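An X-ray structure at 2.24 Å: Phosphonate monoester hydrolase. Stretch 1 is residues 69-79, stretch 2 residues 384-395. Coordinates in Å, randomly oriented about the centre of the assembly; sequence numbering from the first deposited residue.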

# COMPACT_ATOMS: atom_id res chain seq x y z
N ALA A 69 -16.99 40.40 -8.76
CA ALA A 69 -15.80 39.57 -8.54
C ALA A 69 -14.62 39.89 -9.45
O ALA A 69 -14.57 40.96 -10.05
N VAL A 70 -13.67 38.93 -9.54
CA VAL A 70 -12.46 39.03 -10.36
C VAL A 70 -12.57 38.11 -11.63
O VAL A 70 -12.79 36.89 -11.51
N SER A 71 -12.42 38.72 -12.82
CA SER A 71 -12.46 38.05 -14.12
C SER A 71 -11.05 37.94 -14.69
O SER A 71 -10.30 38.92 -14.67
N PHE A 72 -10.69 36.75 -15.20
CA PHE A 72 -9.39 36.44 -15.77
C PHE A 72 -9.56 36.30 -17.28
O PHE A 72 -10.14 35.31 -17.76
N ARG A 73 -9.08 37.31 -18.03
CA ARG A 73 -9.22 37.41 -19.49
C ARG A 73 -8.24 36.63 -20.39
O ARG A 73 -8.53 36.47 -21.59
N ARG A 74 -7.10 36.17 -19.83
CA ARG A 74 -6.10 35.43 -20.60
C ARG A 74 -5.90 34.04 -19.97
O ARG A 74 -4.77 33.61 -19.73
N HIS A 75 -7.02 33.35 -19.69
CA HIS A 75 -7.06 32.04 -19.05
C HIS A 75 -7.19 30.91 -20.07
O HIS A 75 -8.12 30.89 -20.88
N TYR A 76 -6.24 29.96 -20.00
CA TYR A 76 -6.17 28.86 -20.96
C TYR A 76 -6.07 27.51 -20.31
O TYR A 76 -5.38 27.35 -19.31
N SER A 77 -6.76 26.52 -20.91
CA SER A 77 -6.66 25.12 -20.49
C SER A 77 -5.21 24.67 -20.86
O SER A 77 -4.72 25.06 -21.92
N VAL A 78 -4.52 23.91 -19.99
CA VAL A 78 -3.15 23.45 -20.26
C VAL A 78 -3.14 22.16 -21.07
O VAL A 78 -2.08 21.71 -21.52
N THR A 79 -4.31 21.55 -21.26
CA THR A 79 -4.41 20.33 -22.05
C THR A 79 -5.80 20.06 -22.53
O THR A 79 -6.73 20.71 -22.09
N VAL A 384 -10.46 43.11 -13.44
CA VAL A 384 -10.20 42.35 -14.65
C VAL A 384 -8.70 42.07 -14.76
O VAL A 384 -7.89 43.00 -14.75
N VAL A 385 -8.34 40.78 -14.85
CA VAL A 385 -6.96 40.31 -14.97
C VAL A 385 -6.62 40.03 -16.45
O VAL A 385 -7.36 39.31 -17.13
N GLU A 386 -5.49 40.58 -16.92
CA GLU A 386 -4.99 40.45 -18.28
C GLU A 386 -3.75 39.54 -18.39
O GLU A 386 -3.38 39.14 -19.50
N ALA A 387 -3.10 39.24 -17.24
CA ALA A 387 -1.92 38.37 -17.18
C ALA A 387 -2.26 36.94 -17.63
O ALA A 387 -3.39 36.51 -17.39
N PRO A 388 -1.34 36.17 -18.27
CA PRO A 388 -1.68 34.78 -18.65
C PRO A 388 -1.86 33.88 -17.43
O PRO A 388 -0.98 33.78 -16.57
N THR A 389 -3.03 33.26 -17.35
CA THR A 389 -3.36 32.33 -16.27
C THR A 389 -3.64 30.98 -16.91
O THR A 389 -3.98 30.91 -18.09
N GLU A 390 -3.42 29.91 -16.13
CA GLU A 390 -3.57 28.54 -16.59
C GLU A 390 -4.52 27.76 -15.71
O GLU A 390 -4.68 28.09 -14.54
N SER A 391 -5.14 26.71 -16.28
CA SER A 391 -6.13 25.86 -15.60
C SER A 391 -5.57 25.20 -14.33
O SER A 391 -6.32 24.90 -13.40
N ILE A 392 -4.23 24.98 -14.30
CA ILE A 392 -3.49 24.37 -13.20
C ILE A 392 -3.34 25.31 -11.99
O ILE A 392 -2.95 24.85 -10.92
N ASP A 393 -3.69 26.60 -12.15
CA ASP A 393 -3.64 27.62 -11.10
C ASP A 393 -4.85 27.58 -10.16
O ASP A 393 -4.85 28.26 -9.14
N LEU A 394 -5.88 26.79 -10.49
CA LEU A 394 -7.10 26.74 -9.69
C LEU A 394 -6.94 25.97 -8.38
O LEU A 394 -7.25 26.52 -7.32
N MET A 395 -6.43 24.72 -8.43
CA MET A 395 -6.17 23.89 -7.25
C MET A 395 -5.31 24.66 -6.21
O MET A 395 -5.75 24.77 -5.06

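Two parallel strand pairings, interrupted where both chains turn a corner, form this contact, and it illustrates how side chains pack along a backbone ladder while a water spans its break. Phe72 (chi1 m) and Val385 (chi1 t) are bridge partners whose side chains share a sheet face: Phe72 CD2 lies 3.6 Å from Val385 CB, and Val385 CG2 makes an off-centre CH-pi contact with the ring. Val70 CG1 extends this apolar patch, 3.8 Å from Val385 CG2.

At the corner, Arg73 and Arg74 point toward the second stretch. Arg73 (chi1 m, chi2 m) has Val384 CG1 over one face of its guanidinium, whereas Arg74 sets its guanidinium edge against Pro388, NH1 to CG 3.6 Å. Here water 1 bridges the gap, accepting from Arg74 N, donating to Ala387 O and hydrogen-bonding Thr389 OG1.

Beyond the corner, His75 (t) and Thr389 (p) share a face, and His75 ND1 hydrogen-bonds Thr389 OG1 at 2.9 Å. The imidazole also reaches Leu394, CE1 to CD1 3.7 Å.

Past the last bridge, a side chain takes over from the backbone: Ser391 OG (chi1 p) accepts from Val78 N at 3.1 Å, while water 2 links it to Ser77 OG. Val78 (m) points inward and closes the end, its CG2 3.5 Å from Ile392 CG2.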

# COMPACT_ATOMS: atom_id res chain seq x y z
CB ALA A 69 -16.17 38.09 -8.66
CB VAL A 70 -11.19 38.74 -9.52
CG1 VAL A 70 -9.92 38.98 -10.33
CG2 VAL A 70 -11.16 39.58 -8.23
CB SER A 71 -13.34 38.82 -15.10
OG SER A 71 -14.67 38.92 -14.61
CB PHE A 72 -8.79 35.17 -15.10
CG PHE A 72 -8.50 35.35 -13.63
CD1 PHE A 72 -9.51 35.23 -12.67
CD2 PHE A 72 -7.21 35.63 -13.19
CE1 PHE A 72 -9.23 35.40 -11.31
CE2 PHE A 72 -6.94 35.81 -11.82
CZ PHE A 72 -7.95 35.69 -10.89
CB ARG A 73 -9.32 38.89 -19.93
CG ARG A 73 -10.54 39.59 -19.35
CD ARG A 73 -11.84 39.37 -20.12
NE ARG A 73 -13.02 39.69 -19.29
CZ ARG A 73 -13.51 40.91 -19.11
NH1 ARG A 73 -12.95 41.95 -19.72
NH2 ARG A 73 -14.55 41.10 -18.32
CB ARG A 74 -4.78 36.23 -20.69
CG ARG A 74 -4.11 36.15 -22.05
CD ARG A 74 -3.07 37.23 -22.26
NE ARG A 74 -2.59 37.27 -23.65
CZ ARG A 74 -1.35 36.98 -24.04
NH1 ARG A 74 -0.43 36.62 -23.15
NH2 ARG A 74 -1.01 37.05 -25.32
CB HIS A 75 -8.18 31.98 -18.01
CG HIS A 75 -8.12 30.77 -17.13
ND1 HIS A 75 -7.16 30.64 -16.15
CD2 HIS A 75 -8.89 29.66 -17.14
CE1 HIS A 75 -7.38 29.47 -15.57
NE2 HIS A 75 -8.40 28.84 -16.14
CB TYR A 76 -4.97 29.07 -21.91
CG TYR A 76 -5.12 30.29 -22.80
CD1 TYR A 76 -4.79 31.56 -22.34
CD2 TYR A 76 -5.60 30.17 -24.10
CE1 TYR A 76 -5.04 32.70 -23.12
CE2 TYR A 76 -5.80 31.30 -24.91
CZ TYR A 76 -5.51 32.56 -24.40
OH TYR A 76 -5.68 33.70 -25.16
CB SER A 77 -7.69 24.28 -21.25
OG SER A 77 -7.57 22.93 -20.85
CB VAL A 78 -2.22 23.37 -19.01
CG1 VAL A 78 -2.27 24.65 -18.20
CG2 VAL A 78 -2.54 22.15 -18.14
CB THR A 79 -3.69 19.12 -21.41
OG1 THR A 79 -3.62 18.05 -22.36
CG2 THR A 79 -4.35 18.66 -20.14
CB VAL A 384 -10.78 43.09 -15.91
CG1 VAL A 384 -10.34 42.44 -17.22
CG2 VAL A 384 -12.31 43.18 -15.84
CB VAL A 385 -6.68 39.09 -14.03
CG1 VAL A 385 -5.29 38.51 -14.24
CG2 VAL A 385 -6.88 39.47 -12.56
CB GLU A 386 -4.69 41.84 -18.89
CG GLU A 386 -5.88 42.80 -18.94
CD GLU A 386 -7.07 42.48 -19.83
OE1 GLU A 386 -6.98 41.56 -20.67
OE2 GLU A 386 -8.10 43.18 -19.69
CB ALA A 387 -1.37 38.34 -15.76
CB PRO A 388 -0.47 34.32 -19.50
CG PRO A 388 0.31 35.55 -19.79
CD PRO A 388 0.05 36.49 -18.65
CB THR A 389 -4.46 32.87 -15.31
OG1 THR A 389 -5.66 33.10 -16.02
CG2 THR A 389 -4.03 34.16 -14.58
CB GLU A 390 -2.19 27.87 -16.65
CG GLU A 390 -1.32 28.40 -17.78
CD GLU A 390 0.07 27.84 -17.87
OE1 GLU A 390 0.45 27.08 -16.96
OE2 GLU A 390 0.78 28.15 -18.85
CB SER A 391 -6.69 24.83 -16.57
OG SER A 391 -5.66 24.00 -17.08
CB ILE A 392 -2.12 23.84 -13.70
CG1 ILE A 392 -1.25 24.97 -14.32
CG2 ILE A 392 -2.34 22.67 -14.67
CD1 ILE A 392 0.21 24.65 -14.43
CB ASP A 393 -3.54 29.03 -11.74
CG ASP A 393 -2.31 29.30 -12.57
OD1 ASP A 393 -1.31 28.53 -12.45
OD2 ASP A 393 -2.33 30.27 -13.35
CB LEU A 394 -8.27 26.25 -10.55
CG LEU A 394 -9.07 27.31 -11.33
CD1 LEU A 394 -8.21 28.13 -12.27
CD2 LEU A 394 -10.14 26.66 -12.15
CB MET A 395 -5.56 22.50 -7.62
CG MET A 395 -4.72 21.89 -6.51
SD MET A 395 -4.40 20.16 -6.79
CE MET A 395 -3.74 19.66 -5.21
O HOH W 1 -6.07 35.72 -17.31
O HOH W 2 -6.90 21.85 -18.06